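PDB 4LW8: putative epimerase from Burkholderia cenocepacia, which probably acts as an NAD(P)-dependent sugar epimerase or dehydratase of the extended short-chain dehydrogenase type, in lipopolysaccharide O-antigen biosynthesis. Local coordinates for the interface of chains A and B. Sequence-based numbering; all coordinates share one arbitrary frame. Chains: chain A/B, Putative epimerase.

The interface of chains A and B. Residues chain A 111, 166, 169-170, 173; chain B 107, 158-159, 162.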
ATOM      1  N   ILE A 111       4.098   4.420  -6.330  1.00 21.96           N
ATOM      2  CA  ILE A 111       2.870   3.708  -6.711  1.00 23.34           C
ATOM      3  C   ILE A 111       2.371   4.121  -8.094  1.00 28.18           C
ATOM      4  O   ILE A 111       2.207   3.281  -8.977  1.00 23.82           O
ATOM      5  CB  ILE A 111       1.709   3.936  -5.712  1.00 22.51           C
ATOM      6  CG1 ILE A 111       2.106   3.508  -4.303  1.00 19.35           C
ATOM      7  CG2 ILE A 111       0.466   3.183  -6.167  1.00 19.00           C
ATOM      8  CD1 ILE A 111       1.088   3.939  -3.252  1.00 21.11           C
ATOM      9  N   ALA A 166       3.070  -1.157  -1.339  1.00 27.16           N
ATOM     10  CA  ALA A 166       1.879  -0.739  -2.064  1.00 28.82           C
ATOM     11  C   ALA A 166       2.120  -0.879  -3.563  1.00 26.16           C
ATOM     12  O   ALA A 166       1.227  -1.276  -4.308  1.00 24.14           O
ATOM     13  CB  ALA A 166       1.507   0.691  -1.700  1.00 21.44           C
ATOM     14  N   TYR A 169       1.427  -4.433  -4.633  1.00 19.74           N
ATOM     15  CA  TYR A 169       0.007  -4.769  -4.761  1.00 18.25           C
ATOM     16  C   TYR A 169      -0.589  -4.072  -5.985  1.00 25.69           C
ATOM     17  O   TYR A 169      -1.379  -4.670  -6.708  1.00 26.49           O
ATOM     18  CB  TYR A 169      -0.780  -4.400  -3.497  1.00 20.34           C
ATOM     19  CG  TYR A 169      -0.624  -5.404  -2.358  1.00 22.22           C
ATOM     20  CD1 TYR A 169      -1.224  -6.657  -2.418  1.00 25.63           C
ATOM     21  CD2 TYR A 169       0.156  -5.100  -1.239  1.00 18.52           C
ATOM     22  CE1 TYR A 169      -1.089  -7.569  -1.377  1.00 25.39           C
ATOM     23  CE2 TYR A 169       0.322  -6.010  -0.216  1.00 20.59           C
ATOM     24  CZ  TYR A 169      -0.305  -7.236  -0.289  1.00 25.52           C
ATOM     25  OH  TYR A 169      -0.144  -8.123   0.730  1.00 25.57           O
ATOM     26  N   ALA A 170      -0.197  -2.817  -6.223  1.00 20.55           N
ATOM     27  CA  ALA A 170      -0.701  -2.079  -7.387  1.00 23.39           C
ATOM     28  C   ALA A 170      -0.266  -2.762  -8.677  1.00 18.54           C
ATOM     29  O   ALA A 170      -1.028  -2.850  -9.633  1.00 23.07           O
ATOM     30  CB  ALA A 170      -0.207  -0.622  -7.369  1.00 17.09           C
ATOM     31  N   LEU A 173      -2.161  -5.897 -10.092  1.00 24.13           N
ATOM     32  CA  LEU A 173      -3.411  -5.663 -10.823  1.00 27.16           C
ATOM     33  C   LEU A 173      -3.198  -5.819 -12.336  1.00 24.34           C
ATOM     34  O   LEU A 173      -4.146  -6.002 -13.074  1.00 26.10           O
ATOM     35  CB  LEU A 173      -3.987  -4.273 -10.519  1.00 22.78           C
ATOM     36  CG  LEU A 173      -4.206  -3.942  -9.034  1.00 25.18           C
ATOM     37  CD1 LEU A 173      -4.736  -2.526  -8.858  1.00 20.39           C
ATOM     38  CD2 LEU A 173      -5.164  -4.950  -8.385  1.00 25.34           C
TER
ATOM     39  N   TYR B 107      -5.095   7.098  -4.504  1.00 22.18           N
ATOM     40  CA  TYR B 107      -3.962   6.820  -3.629  1.00 22.34           C
ATOM     41  C   TYR B 107      -3.606   8.008  -2.731  1.00 23.82           C
ATOM     42  O   TYR B 107      -3.350   7.825  -1.540  1.00 22.13           O
ATOM     43  CB  TYR B 107      -2.754   6.398  -4.454  1.00 19.05           C
ATOM     44  CG  TYR B 107      -2.895   5.009  -5.028  1.00 21.76           C
ATOM     45  CD1 TYR B 107      -2.869   3.900  -4.197  1.00 21.53           C
ATOM     46  CD2 TYR B 107      -3.050   4.801  -6.406  1.00 19.05           C
ATOM     47  CE1 TYR B 107      -2.985   2.611  -4.701  1.00 19.10           C
ATOM     48  CE2 TYR B 107      -3.179   3.509  -6.925  1.00 19.35           C
ATOM     49  CZ  TYR B 107      -3.133   2.416  -6.061  1.00 22.94           C
ATOM     50  OH  TYR B 107      -3.242   1.125  -6.545  1.00 21.26           O
ATOM     51  N   ASN B 158      -8.439  -3.992  -7.083  1.00 25.55           N
ATOM     52  CA  ASN B 158      -8.409  -2.752  -7.858  1.00 24.95           C
ATOM     53  C   ASN B 158      -7.630  -1.711  -7.074  1.00 27.95           C
ATOM     54  O   ASN B 158      -7.277  -1.951  -5.914  1.00 23.54           O
ATOM     55  CB  ASN B 158      -9.829  -2.255  -8.214  1.00 25.41           C
ATOM     56  CG  ASN B 158     -10.730  -2.049  -6.984  1.00 27.31           C
ATOM     57  OD1 ASN B 158     -10.319  -1.501  -5.959  1.00 29.88           O
ATOM     58  ND2 ASN B 158     -11.970  -2.472  -7.104  1.00 32.56           N
ATOM     59  N   ASP B 159      -7.339  -0.577  -7.711  1.00 25.36           N
ATOM     60  CA  ASP B 159      -6.521   0.461  -7.095  1.00 24.55           C
ATOM     61  C   ASP B 159      -7.164   0.990  -5.820  1.00 19.85           C
ATOM     62  O   ASP B 159      -6.469   1.327  -4.853  1.00 24.60           O
ATOM     63  CB  ASP B 159      -6.281   1.618  -8.065  1.00 24.42           C
ATOM     64  CG  ASP B 159      -5.385   1.231  -9.220  1.00 29.52           C
ATOM     65  OD1 ASP B 159      -4.219   0.856  -8.972  1.00 28.54           O
ATOM     66  OD2 ASP B 159      -5.838   1.327 -10.375  1.00 32.31           O
ATOM     67  N   VAL B 162      -6.333  -1.480  -3.169  1.00 24.32           N
ATOM     68  CA  VAL B 162      -4.906  -1.363  -2.855  1.00 23.10           C
ATOM     69  C   VAL B 162      -4.677  -0.142  -1.966  1.00 20.18           C
ATOM     70  O   VAL B 162      -3.953  -0.234  -0.977  1.00 18.12           O
ATOM     71  CB  VAL B 162      -4.011  -1.254  -4.120  1.00 23.90           C
ATOM     72  CG1 VAL B 162      -2.567  -0.993  -3.730  1.00 19.38           C
ATOM     73  CG2 VAL B 162      -4.090  -2.530  -4.969  1.00 21.03           C
TER
HETATM   74  O   HOH W   1      -2.295  -0.542 -10.428  1.00 28.18           O
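One face of the B:Tyr107 phenol ring takes the methyl CG2 of A:Ile111, which sits over the ring centre, 3.6 Å from the centroid, in a CH-pi contact. At the ring's edge, in its plane, lie the carboxylate oxygen OD1 of B:Asp159 and the methyl CG1 of B:Val162. In this pair of NAD(P)-dependent epimerase/dehydratase family subunits, helices 103-122 and 159-172 of each subunit meet their twofold mates, forming the four-helix bundle by which members of this family commonly dimerise, and so probably the biological interface. CG2 of A:Ile111 points at the ring because it stands anti to the backbone N, while CG1 turns beside that N (chi1 -58°) and leaves CD1 of A:Ile111 farther off, near CD1 of B:Tyr107. The phenol OH of B:Tyr107 donates to OD1 of B:Asp159 at 2.6 Å, and OD1 accepts with its anti lone pair, the one turned away from the other carboxylate oxygen; this bond helps to hold the hydroxyl, on which CB of A:Ala170 packs, 3.6 Å from OH. A water extends the link across the interface, 2.8 Å from OD1 of B:Asp159 and 2.7 Å from the carbonyl O of A:Ala170. Just past helix 159-172, A:Leu173 lays its CD1 methyl against the start of the partner's equivalent helix, 3.4 Å from B:Asp159 OD1, and its CD2 against the backbone of B:Asn158. B:Val162 wedges its two methyls against helix 159-172 of chain A: CG1, anti to the backbone N (chi1 174°), reaches CB of A:Tyr169 at 3.9 Å and the carbonyl O of A:Ala166, whereas CG2 leans toward CD1 of A:Leu173, also at 3.9 Å.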